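Long-range contacts in dehydrogenase (Chromobacterium violaceum, PDB 3Q2I), which probably oxidises the UDP-linked N-acetylglucosamine uronic acid with NAD as cofactor, a step on the way to 2,3-diacetamido-2,3-dideoxy-D-mannuronic acid: residues A[165-170]-A[242-247]; A[185-190]-A[221-226]; A[253-258]-A[269-274]. All blocks are in the same frame, centred on the assembly; numbering follows the deposited sequence. Where two conformers were deposited one is given.

Contact 1 of 3, residues A[165-170]-A[242-247]; sequences WTRPQE and VTMLTY. With HP7 ((2S,3S,4R,5R,6R)-5-acetamido-6-[[[(2R,3S,4R,5R)-5-(2,4-dioxopyrimidin-1-yl)-3,4-dihydroxy-oxolan-2-yl]methoxy-hydroxy-phosphoryl]oxy-hydroxy-phosphoryl]oxy-3,4-dihydroxy-oxane-2-carboxylic acid), chain C.
Trp165 and Thr246 meet through a single carbonyl oxygen that serves two donors. Trp165 O takes the backbone Thr246 N at 3.0 Å and the hydroxyl Thr246 OG1 at 2.8 Å, both arriving from the same face of its carbonyl plane. The side chain can reach back because OG1 stands beside its own backbone N (chi1 -55°). Two further backbone bonds tie the segments: Trp165 N donates to Thr243 O at 2.9 Å, and Arg167 N to Met244 O, also at 2.9 Å. Thr166 N bonds Asn250 OD1; Thr166 OG1 lies near Thr246 O, although its position is less certain.

Residues 165-168 line the pocket of the bound UDP-sugar. The chain of Met244, bent at chi2 and chi3, runs alongside both Trp165 and Arg167, with Met244 SD 3.8 Å from Trp165 CB and 3.7 Å from Arg167 CG. This sulfur lies off-centre above one face of the Arg167 guanidinium, and the ribose O4C off-centre, and closer, over the opposite one. NE and NH1 of Arg167 both donate to the sugar carboxylate oxygen O'P, NH1 also to the ring oxygen O5', and Arg167 NH2 turns back to Thr166 O at 2.9 Å. These bonds fix the rotation of the group, and its positive charge probably helps to balance the uronate. The Trp165 ring presents its edge to the acetamido oxygen O7', and NE1 is satisfied by Val269 O.

Around this site, Gln191 of helix 187-191 and Tyr172 of helix 169-173 touch Arg167 and Met244, and strands 156-164 and 225-232 flank strand 237-243.

Contact 2 of 3, residues A[185-190]-A[221-226]; sequences GGAFMN and EVEDTG. With HP7 ((2S,3S,4R,5R,6R)-5-acetamido-6-[[[(2R,3S,4R,5R)-5-(2,4-dioxopyrimidin-1-yl)-3,4-dihydroxy-oxolan-2-yl]methoxy-hydroxy-phosphoryl]oxy-hydroxy-phosphoryl]oxy-3,4-dihydroxy-oxane-2-carboxylic acid), chain C.
Glu223 folds back against 186-188 and sets its carboxylate against the amide of Phe188. Its CG sits between the backbone N and the carbonyl carbon (chi1 79°), and a further bend at chi2 brings Glu223 OE2 to Phe188 N at 2.9 Å. That bond is nearly straight, 170° at the hydrogen, and uses the anti side of OE2 close to the carboxylate plane. OE2 also bonds Tyr339 OH of helix 325-344, which in turn is bonded to Gly186 N. The main chain of the same glutamate adds a second grip, Ala187 N donating to Glu223 O at 3.0 Å. Together the two bonds fasten the segment running into helix 187-191 to the loop entering strand 225-232 of the large mixed sheet in the C-terminal alpha/beta domain.

Phe188 crosses Glu223 at about a right angle, with OE2 near the edge of its ring. Farther out, Phe188 CE2 comes within 3.8 Å of Gly226 CA, while Leu335 and Met338 of helix 325-344 also touch the Phe188 side chain. The methyl of Ala187 points toward the loop, with Ala187 CB 3.7 Å from Glu223 O. Farther along the helix, Asn190 OD1 accepts from the sugar hydroxyl O4' at 2.6 Å.

Contact 3 of 3, residues A[253-258]-A[269-274]; sequences GSITIL and VAVNEI
Val271 and Ile255 approach at a slant, one branch of each doing the touching: Val271 CG1 lies 4.1 Å from Ile255 CG2. The isoleucine reaches this point with its short branch, since CG1 is anti to the backbone N (chi1 -177°) and carries the longer arm away from Val271; the Ile255 side chain also touches Leu144 of helix 139-149. Val271 CG1 also spreads over the neighbouring main chain, 3.5 Å from Gly253 O and 3.9 Å from Ser254 CA. Ser254 itself turns its side chain to the other side of the strand, where OG bonds Glu252 OE1.

Beneath the apolar touch, Val271 N donates to Gly253 O at 2.8 Å, standing above the carbonyl plane, 37° out of it. No ladder of strand bonds follows: this is the one hydrogen bond between the two segments. Residues 269-272 form a turn or loop, where Ala270 N bonds Asn272 OD1 at 2.9 Å; the classic beta bulge of Asn272 and Glu273 opposite Gly267 leads into the outer strand 273-279. In the sheet, strand 262-267 lies between strands 252-259 and 273-279.

One polar backbone tie and a small apolar touch, with no charge involved, thus join the two segments.

How the contacts relate
From the N terminus, the chain first enters contact 1 at 165-170, just beyond strand 156-164, and then contact 2 at 185-190. Contact 2 closes first, at 221-226, and contact 1 only at 242-247, so the smaller loop sits wholly within the larger one. The two adjoin through strands 225-232 and 237-243, where Met244 N meets Asp224 O, and both reach the UDP-sugar. Contact 3 follows in series, closing a short loop from strand 252-259 to the entry of strand 273-279; the indole of Trp165 links it to contact 1. All three reach one mixed sheet, joining its central strands, a helix beside them and its outer edge.

Contact 1 of 3, residues A[165-170]-A[242-247]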
loop_
_atom_site.group_PDB
_atom_site.type_symbol
_atom_site.label_atom_id
_atom_site.label_comp_id
_atom_site.label_asym_id
_atom_site.label_seq_id
_atom_site.Cartn_x
_atom_site.Cartn_y
_atom_site.Cartn_z
ATOM N N TRP A 165 -5.611 34.987 4.631
ATOM C CA TRP A 165 -6.630 35.778 5.299
ATOM C C TRP A 165 -6.526 35.644 6.812
ATOM O O TRP A 165 -5.646 34.957 7.369
ATOM C CB TRP A 165 -8.010 35.300 4.821
ATOM C CG TRP A 165 -8.419 35.804 3.449
ATOM C CD1 TRP A 165 -7.742 36.633 2.567
ATOM C CD2 TRP A 165 -9.670 35.508 2.837
ATOM N NE1 TRP A 165 -8.507 36.838 1.439
ATOM C CE2 TRP A 165 -9.682 36.135 1.574
ATOM C CE3 TRP A 165 -10.760 34.702 3.208
ATOM C CZ2 TRP A 165 -10.776 36.023 0.702
ATOM C CZ3 TRP A 165 -11.853 34.597 2.346
ATOM C CH2 TRP A 165 -11.849 35.260 1.092
ATOM N N THR A 166 -7.457 36.286 7.520
ATOM C CA THR A 166 -7.353 36.310 8.959
ATOM C C THR A 166 -8.680 36.063 9.620
ATOM O O THR A 166 -9.627 36.792 9.324
ATOM C CB THR A 166 -6.881 37.708 9.443
ATOM O OG1 THR A 166 -5.685 38.062 8.755
ATOM C CG2 THR A 166 -6.693 37.679 10.942
ATOM N N ARG A 167 -8.777 35.066 10.500
ATOM C CA ARG A 167 -9.999 34.770 11.250
ATOM C C ARG A 167 -9.556 34.502 12.675
ATOM O O ARG A 167 -8.784 33.581 12.943
ATOM C CB ARG A 167 -10.743 33.517 10.755
ATOM C CG ARG A 167 -11.230 33.600 9.334
ATOM C CD ARG A 167 -12.250 34.715 9.163
ATOM N NE ARG A 167 -12.834 34.752 7.826
ATOM C CZ ARG A 167 -12.354 35.475 6.830
ATOM N NH1 ARG A 167 -12.995 35.458 5.661
ATOM N NH2 ARG A 167 -11.251 36.207 6.967
ATOM N N PRO A 168 -9.985 35.358 13.626
ATOM C CA PRO A 168 -9.538 35.188 14.999
ATOM C C PRO A 168 -10.423 34.151 15.692
ATOM O O PRO A 168 -11.457 33.772 15.135
ATOM C CB PRO A 168 -9.786 36.594 15.610
ATOM C CG PRO A 168 -11.012 37.071 14.825
ATOM C CD PRO A 168 -10.729 36.610 13.413
ATOM N N GLN A 169 -10.040 33.695 16.883
ATOM C CA GLN A 169 -10.868 32.745 17.602
ATOM C C GLN A 169 -12.340 33.192 17.728
ATOM O O GLN A 169 -13.267 32.360 17.712
ATOM C CB GLN A 169 -10.266 32.391 18.962
ATOM C CG GLN A 169 -10.935 31.282 19.709
ATOM C CD GLN A 169 -10.742 29.960 19.001
ATOM O OE1 GLN A 169 -9.644 29.662 18.496
ATOM N NE2 GLN A 169 -11.809 29.189 18.906
ATOM N N GLU A 170 -12.568 34.487 17.930
ATOM C CA GLU A 170 -13.932 34.948 18.214
ATOM C C GLU A 170 -14.852 34.717 17.004
ATOM O O GLU A 170 -16.055 34.501 17.165
ATOM C CB GLU A 170 -13.948 36.437 18.616
ATOM C CG GLU A 170 -13.387 37.381 17.568
ATOM C CD GLU A 170 -13.855 38.827 17.719
ATOM O OE1 GLU A 170 -13.540 39.648 16.819
ATOM O OE2 GLU A 170 -14.524 39.141 18.730
ATOM N N VAL A 242 -3.678 28.137 1.589
ATOM C CA VAL A 242 -4.634 28.922 2.351
ATOM C C VAL A 242 -4.212 29.015 3.817
ATOM O O VAL A 242 -3.786 28.012 4.412
ATOM C CB VAL A 242 -6.046 28.346 2.168
ATOM C CG1 VAL A 242 -6.389 28.300 0.683
ATOM C CG2 VAL A 242 -6.165 26.911 2.716
ATOM N N THR A 243 -4.369 30.187 4.453
ATOM C CA THR A 243 -4.344 30.183 5.909
ATOM C C THR A 243 -5.284 31.257 6.398
ATOM O O THR A 243 -5.481 32.231 5.669
ATOM C CB THR A 243 -2.950 30.419 6.531
ATOM O OG1 THR A 243 -3.019 30.293 7.966
ATOM C CG2 THR A 243 -2.347 31.748 6.023
ATOM N N MET A 244 -5.900 31.017 7.547
ATOM C CA MET A 244 -6.722 32.038 8.252
ATOM C C MET A 244 -5.899 32.668 9.375
ATOM O O MET A 244 -6.459 33.344 10.256
ATOM C CB MET A 244 -8.021 31.418 8.785
ATOM C CG MET A 244 -8.969 30.938 7.708
ATOM S SD MET A 244 -9.416 32.180 6.475
ATOM C CE MET A 244 -8.813 31.494 4.937
ATOM N N LEU A 245 -4.589 32.465 9.370
ATOM C CA LEU A 245 -3.778 32.893 10.524
ATOM C C LEU A 245 -2.885 34.063 10.132
ATOM O O LEU A 245 -1.881 34.301 10.810
ATOM C CB LEU A 245 -2.837 31.758 10.978
ATOM C CG LEU A 245 -3.582 30.483 11.359
ATOM C CD1 LEU A 245 -2.579 29.440 11.847
ATOM C CD2 LEU A 245 -4.704 30.748 12.370
ATOM N N THR A 246 -3.251 34.828 9.105
ATOM C CA THR A 246 -2.329 35.827 8.563
ATOM C C THR A 246 -2.212 37.041 9.512
ATOM O O THR A 246 -3.220 37.548 10.039
ATOM C CB THR A 246 -2.837 36.346 7.228
ATOM O OG1 THR A 246 -3.064 35.226 6.331
ATOM C CG2 THR A 246 -1.809 37.282 6.617
ATOM N N TYR A 247 -0.970 37.463 9.714
ATOM C CA TYR A 247 -0.687 38.643 10.566
ATOM C C TYR A 247 -0.676 39.895 9.739
ATOM O O TYR A 247 0.079 39.994 8.786
ATOM C CB TYR A 247 0.678 38.512 11.258
ATOM C CG TYR A 247 0.998 39.788 12.023
ATOM C CD1 TYR A 247 0.411 40.027 13.250
ATOM C CD2 TYR A 247 1.797 40.750 11.450
ATOM C CE1 TYR A 247 0.636 41.220 13.923
ATOM C CE2 TYR A 247 2.049 41.938 12.124
ATOM C CZ TYR A 247 1.457 42.150 13.323
ATOM O OH TYR A 247 1.713 43.365 13.946
HETATM N N1 HP7 C . -11.901 39.071 9.500
HETATM C C2 HP7 C . -10.846 39.402 10.245
HETATM O O2 HP7 C . -10.846 39.123 11.472
HETATM N N3 HP7 C . -9.803 40.055 9.725
HETATM C C4 HP7 C . -9.791 40.383 8.426
HETATM O O4 HP7 C . -8.814 41.047 8.006
HETATM C C5 HP7 C . -10.875 40.042 7.611
HETATM C C6 HP7 C . -11.944 39.377 8.196
HETATM P PA HP7 C . -15.481 39.193 5.799
HETATM P PB HP7 C . -17.020 37.921 3.812
HETATM O "O'P" HP7 C . -15.142 33.686 6.616
HETATM O "O'Q" HP7 C . -17.274 33.209 6.893
HETATM C "C1'" HP7 C . -15.715 35.731 3.196
HETATM O O1A HP7 C . -14.319 39.756 4.997
HETATM O O1B HP7 C . -16.228 38.699 2.788
HETATM C C1C HP7 C . -12.985 38.302 10.127
HETATM C "C2'" HP7 C . -15.827 34.733 2.031
HETATM N "N2'" HP7 C . -16.324 35.397 0.825
HETATM O O2A HP7 C . -16.646 40.044 6.225
HETATM O O2B HP7 C . -18.475 38.213 4.118
HETATM C C2C HP7 C . -14.061 39.176 10.757
HETATM O O2C HP7 C . -14.412 38.499 11.969
HETATM C "C3'" HP7 C . -16.758 33.581 2.388
HETATM O "O3'" HP7 C . -16.533 32.561 1.386
HETATM O O3A HP7 C . -16.103 37.874 5.125
HETATM O O3B HP7 C . -16.998 36.351 3.363
HETATM C C3C HP7 C . -15.228 39.038 9.794
HETATM O O3C HP7 C . -16.474 39.158 10.481
HETATM C "C4'" HP7 C . -16.417 32.996 3.768
HETATM O "O4'" HP7 C . -17.369 32.032 4.202
HETATM C C4C HP7 C . -15.075 37.636 9.212
HETATM O O4C HP7 C . -13.647 37.579 9.086
HETATM C "C5'" HP7 C . -16.523 34.157 4.776
HETATM O "O5'" HP7 C . -15.464 35.043 4.424
HETATM C C5C HP7 C . -15.677 37.575 7.825
HETATM O O5C HP7 C . -14.862 38.485 7.098
HETATM C "C6'" HP7 C . -16.320 33.658 6.186
HETATM C "C7'" HP7 C . -15.709 35.490 -0.353
HETATM O "O7'" HP7 C . -14.650 34.934 -0.676
HETATM C "C8'" HP7 C . -16.408 36.354 -1.376
#

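Contact 2 of 3, residues A[185-190]-A[221-226]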
loop_
_atom_site.group_PDB
_atom_site.type_symbol
_atom_site.label_atom_id
_atom_site.label_comp_id
_atom_site.label_asym_id
_atom_site.label_seq_id
_atom_site.Cartn_x
_atom_site.Cartn_y
_atom_site.Cartn_z
ATOM N N GLY A 185 -16.657 22.514 8.038
ATOM C CA GLY A 185 -15.384 22.433 7.291
ATOM C C GLY A 185 -14.480 23.572 7.656
ATOM O O GLY A 185 -14.857 24.441 8.448
ATOM N N GLY A 186 -13.263 23.607 7.110
ATOM C CA GLY A 186 -12.276 24.618 7.539
ATOM C C GLY A 186 -11.876 25.558 6.434
ATOM O O GLY A 186 -12.709 25.998 5.616
ATOM N N ALA A 187 -10.639 26.019 6.505
ATOM C CA ALA A 187 -10.130 27.048 5.604
ATOM C C ALA A 187 -10.454 26.795 4.129
ATOM O O ALA A 187 -10.725 27.732 3.356
ATOM C CB ALA A 187 -8.651 27.280 5.831
ATOM N N PHE A 188 -10.402 25.529 3.696
ATOM C CA PHE A 188 -10.741 25.231 2.305
ATOM C C PHE A 188 -12.243 25.196 2.022
ATOM O O PHE A 188 -12.686 25.836 1.054
ATOM C CB PHE A 188 -10.094 23.913 1.859
ATOM C CG PHE A 188 -8.634 24.005 1.498
ATOM C CD1 PHE A 188 -8.207 24.541 0.298
ATOM C CD2 PHE A 188 -7.704 23.299 2.258
ATOM C CE1 PHE A 188 -6.855 24.551 -0.081
ATOM C CE2 PHE A 188 -6.349 23.191 1.838
ATOM C CZ PHE A 188 -5.927 23.914 0.722
ATOM N N MET A 189 -13.016 24.489 2.842
ATOM C CA MET A 189 -14.446 24.254 2.544
ATOM C C MET A 189 -15.322 25.471 2.873
ATOM O O MET A 189 -16.307 25.692 2.144
ATOM C CB MET A 189 -14.917 23.053 3.345
ATOM C CG MET A 189 -16.434 22.752 3.281
ATOM S SD MET A 189 -16.861 21.169 4.005
ATOM C CE MET A 189 -16.320 20.040 2.725
ATOM N N ASN A 190 -14.941 26.190 3.914
ATOM C CA ASN A 190 -15.669 27.437 4.241
ATOM C C ASN A 190 -14.936 28.624 3.611
ATOM O O ASN A 190 -15.296 29.060 2.516
ATOM C CB ASN A 190 -15.835 27.638 5.747
ATOM C CG ASN A 190 -16.553 28.965 6.040
ATOM O OD1 ASN A 190 -16.443 29.880 5.246
ATOM N ND2 ASN A 190 -17.361 29.025 7.079
ATOM N N GLU A 221 -11.746 22.061 15.358
ATOM C CA GLU A 221 -11.282 20.744 14.904
ATOM C C GLU A 221 -10.945 20.728 13.417
ATOM O O GLU A 221 -10.162 19.879 13.014
ATOM C CB GLU A 221 -12.297 19.690 15.294
ATOM C CG GLU A 221 -13.471 19.742 14.353
ATOM C CD GLU A 221 -14.420 18.596 14.607
ATOM O OE1 GLU A 221 -15.631 18.796 14.328
ATOM O OE2 GLU A 221 -13.921 17.517 15.070
ATOM N N VAL A 222 -11.434 21.697 12.640
ATOM C CA VAL A 222 -11.092 21.845 11.230
ATOM C C VAL A 222 -9.783 22.608 10.973
ATOM O O VAL A 222 -9.189 23.186 11.896
ATOM C CB VAL A 222 -12.245 22.540 10.426
ATOM C CG1 VAL A 222 -13.568 21.757 10.620
ATOM C CG2 VAL A 222 -12.357 24.027 10.845
ATOM N N GLU A 223 -9.247 22.554 9.759
ATOM C CA GLU A 223 -7.998 23.233 9.452
ATOM C C GLU A 223 -8.116 24.737 9.452
ATOM O O GLU A 223 -9.119 25.285 8.942
ATOM C CB GLU A 223 -7.359 22.707 8.151
ATOM C CG GLU A 223 -7.966 23.249 6.815
ATOM C CD GLU A 223 -9.321 22.725 6.401
ATOM O OE1 GLU A 223 -9.880 21.808 7.028
ATOM O OE2 GLU A 223 -9.882 23.220 5.382
ATOM N N ASP A 224 -7.103 25.391 10.007
ATOM C CA ASP A 224 -6.903 26.807 9.768
ATOM C C ASP A 224 -5.897 27.142 8.700
ATOM O O ASP A 224 -5.740 28.320 8.332
ATOM C CB ASP A 224 -6.646 27.598 11.087
ATOM C CG ASP A 224 -5.405 27.108 11.832
ATOM O OD1 ASP A 224 -4.461 26.577 11.184
ATOM O OD2 ASP A 224 -5.389 27.291 13.067
ATOM N N THR A 225 -5.201 26.101 8.187
ATOM C CA THR A 225 -4.072 26.285 7.274
ATOM C C THR A 225 -3.997 25.053 6.369
ATOM O O THR A 225 -4.191 23.952 6.837
ATOM C CB THR A 225 -2.744 26.374 8.084
ATOM O OG1 THR A 225 -2.835 27.492 8.998
ATOM C CG2 THR A 225 -1.516 26.569 7.184
ATOM N N GLY A 226 -3.663 25.241 5.096
ATOM C CA GLY A 226 -3.564 24.065 4.214
ATOM C C GLY A 226 -2.858 24.395 2.933
ATOM O O GLY A 226 -2.809 25.542 2.500
HETATM N N1 HP7 C . -11.901 39.071 9.500
HETATM C C2 HP7 C . -10.846 39.402 10.245
HETATM O O2 HP7 C . -10.846 39.123 11.472
HETATM N N3 HP7 C . -9.803 40.055 9.725
HETATM C C4 HP7 C . -9.791 40.383 8.426
HETATM O O4 HP7 C . -8.814 41.047 8.006
HETATM C C5 HP7 C . -10.875 40.042 7.611
HETATM C C6 HP7 C . -11.944 39.377 8.196
HETATM P PA HP7 C . -15.481 39.193 5.799
HETATM P PB HP7 C . -17.020 37.921 3.812
HETATM O "O'P" HP7 C . -15.142 33.686 6.616
HETATM O "O'Q" HP7 C . -17.274 33.209 6.893
HETATM C "C1'" HP7 C . -15.715 35.731 3.196
HETATM O O1A HP7 C . -14.319 39.756 4.997
HETATM O O1B HP7 C . -16.228 38.699 2.788
HETATM C C1C HP7 C . -12.985 38.302 10.127
HETATM C "C2'" HP7 C . -15.827 34.733 2.031
HETATM N "N2'" HP7 C . -16.324 35.397 0.825
HETATM O O2A HP7 C . -16.646 40.044 6.225
HETATM O O2B HP7 C . -18.475 38.213 4.118
HETATM C C2C HP7 C . -14.061 39.176 10.757
HETATM O O2C HP7 C . -14.412 38.499 11.969
HETATM C "C3'" HP7 C . -16.758 33.581 2.388
HETATM O "O3'" HP7 C . -16.533 32.561 1.386
HETATM O O3A HP7 C . -16.103 37.874 5.125
HETATM O O3B HP7 C . -16.998 36.351 3.363
HETATM C C3C HP7 C . -15.228 39.038 9.794
HETATM O O3C HP7 C . -16.474 39.158 10.481
HETATM C "C4'" HP7 C . -16.417 32.996 3.768
HETATM O "O4'" HP7 C . -17.369 32.032 4.202
HETATM C C4C HP7 C . -15.075 37.636 9.212
HETATM O O4C HP7 C . -13.647 37.579 9.086
HETATM C "C5'" HP7 C . -16.523 34.157 4.776
HETATM O "O5'" HP7 C . -15.464 35.043 4.424
HETATM C C5C HP7 C . -15.677 37.575 7.825
HETATM O O5C HP7 C . -14.862 38.485 7.098
HETATM C "C6'" HP7 C . -16.320 33.658 6.186
HETATM C "C7'" HP7 C . -15.709 35.490 -0.353
HETATM O "O7'" HP7 C . -14.650 34.934 -0.676
HETATM C "C8'" HP7 C . -16.408 36.354 -1.376
#

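Contact 3 of 3, residues A[253-258]-A[269-274]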
loop_
_atom_site.group_PDB
_atom_site.type_symbol
_atom_site.label_atom_id
_atom_site.label_comp_id
_atom_site.label_asym_id
_atom_site.label_seq_id
_atom_site.Cartn_x
_atom_site.Cartn_y
_atom_site.Cartn_z
ATOM N N GLY A 253 -5.756 37.442 -1.879
ATOM C CA GLY A 253 -6.654 36.479 -2.531
ATOM C C GLY A 253 -6.234 36.577 -3.969
ATOM O O GLY A 253 -6.549 37.560 -4.659
ATOM N N SER A 254 -5.467 35.599 -4.469
ATOM C CA SER A 254 -4.878 35.747 -5.803
ATOM C C SER A 254 -4.909 34.470 -6.607
ATOM O O SER A 254 -4.990 33.372 -6.050
ATOM C CB SER A 254 -3.424 36.224 -5.808
ATOM O OG SER A 254 -2.579 35.214 -5.261
ATOM N N ILE A 255 -4.803 34.639 -7.911
ATOM C CA ILE A 255 -4.571 33.523 -8.809
ATOM C C ILE A 255 -3.598 33.932 -9.873
ATOM O O ILE A 255 -3.779 34.988 -10.533
ATOM C CB ILE A 255 -5.896 32.966 -9.394
ATOM C CG1 ILE A 255 -5.622 31.736 -10.273
ATOM C CG2 ILE A 255 -6.740 34.029 -10.210
ATOM C CD1 ILE A 255 -6.892 30.928 -10.719
ATOM N N THR A 256 -2.669 33.024 -10.167
ATOM C CA THR A 256 -1.711 33.240 -11.238
ATOM C C THR A 256 -1.886 32.105 -12.218
ATOM O O THR A 256 -2.012 30.952 -11.793
ATOM C CB THR A 256 -0.276 33.189 -10.687
ATOM O OG1 THR A 256 -0.138 34.250 -9.737
ATOM C CG2 THR A 256 0.713 33.355 -11.817
ATOM N N ILE A 257 -2.012 32.401 -13.513
ATOM C CA ILE A 257 -2.172 31.378 -14.540
ATOM C C ILE A 257 -1.154 31.572 -15.626
ATOM O O ILE A 257 -1.056 32.683 -16.164
ATOM C CB ILE A 257 -3.570 31.404 -15.214
ATOM C CG1 ILE A 257 -4.647 31.285 -14.113
ATOM C CG2 ILE A 257 -3.631 30.289 -16.256
ATOM C CD1 ILE A 257 -6.095 31.515 -14.626
ATOM N N LEU A 258 -0.354 30.547 -15.896
ATOM C CA LEU A 258 0.712 30.547 -16.888
ATOM C C LEU A 258 0.471 29.496 -17.927
ATOM O O LEU A 258 0.351 28.320 -17.590
ATOM C CB LEU A 258 2.051 30.264 -16.201
ATOM C CG LEU A 258 2.426 31.163 -15.017
ATOM C CD1 LEU A 258 3.799 30.809 -14.499
ATOM C CD2 LEU A 258 2.359 32.686 -15.457
ATOM N N VAL A 269 -6.624 41.719 -2.064
ATOM C CA VAL A 269 -7.094 40.948 -0.915
ATOM C C VAL A 269 -8.165 39.941 -1.329
ATOM O O VAL A 269 -8.483 39.056 -0.541
ATOM C CB VAL A 269 -7.626 41.822 0.255
ATOM C CG1 VAL A 269 -6.542 42.745 0.728
ATOM C CG2 VAL A 269 -8.806 42.659 -0.240
ATOM N N ALA A 270 -8.732 40.113 -2.521
ATOM C CA ALA A 270 -9.891 39.337 -2.970
ATOM C C ALA A 270 -10.039 39.202 -4.493
ATOM O O ALA A 270 -11.074 39.542 -5.084
ATOM C CB ALA A 270 -11.162 39.883 -2.317
ATOM N N VAL A 271 -8.993 38.742 -5.169
ATOM C CA VAL A 271 -8.967 38.638 -6.627
ATOM C C VAL A 271 -9.646 39.814 -7.312
ATOM O O VAL A 271 -10.449 39.644 -8.224
ATOM C CB VAL A 271 -9.538 37.315 -7.197
ATOM C CG1 VAL A 271 -8.460 36.312 -7.333
ATOM C CG2 VAL A 271 -10.809 36.817 -6.457
ATOM N N ASN A 272 -9.264 40.986 -6.839
ATOM C CA ASN A 272 -9.962 42.223 -7.249
ATOM C C ASN A 272 -9.061 43.177 -8.042
ATOM O O ASN A 272 -9.540 44.204 -8.570
ATOM C CB ASN A 272 -10.497 42.898 -5.986
ATOM C CG ASN A 272 -9.402 43.236 -4.987
ATOM O OD1 ASN A 272 -8.852 42.359 -4.306
ATOM N ND2 ASN A 272 -9.071 44.524 -4.879
ATOM N N GLU A 273 -7.787 42.831 -8.205
ATOM C CA GLU A 273 -6.851 43.698 -8.926
ATOM C C GLU A 273 -6.091 42.939 -9.994
ATOM O O GLU A 273 -5.272 42.064 -9.687
ATOM C CB GLU A 273 -5.861 44.306 -7.925
ATOM C CG GLU A 273 -4.918 45.375 -8.469
ATOM C CD GLU A 273 -3.727 45.613 -7.533
ATOM O OE1 GLU A 273 -2.821 46.399 -7.886
ATOM O OE2 GLU A 273 -3.675 45.003 -6.444
ATOM N N ILE A 274 -6.330 43.284 -11.255
ATOM C CA ILE A 274 -5.533 42.698 -12.316
ATOM C C ILE A 274 -4.134 43.258 -12.288
ATOM O O ILE A 274 -3.912 44.427 -12.595
ATOM C CB ILE A 274 -6.179 42.797 -13.702
ATOM C CG1 ILE A 274 -7.518 42.045 -13.692
ATOM C CG2 ILE A 274 -5.253 42.189 -14.772
ATOM C CD1 ILE A 274 -8.329 42.235 -14.942
#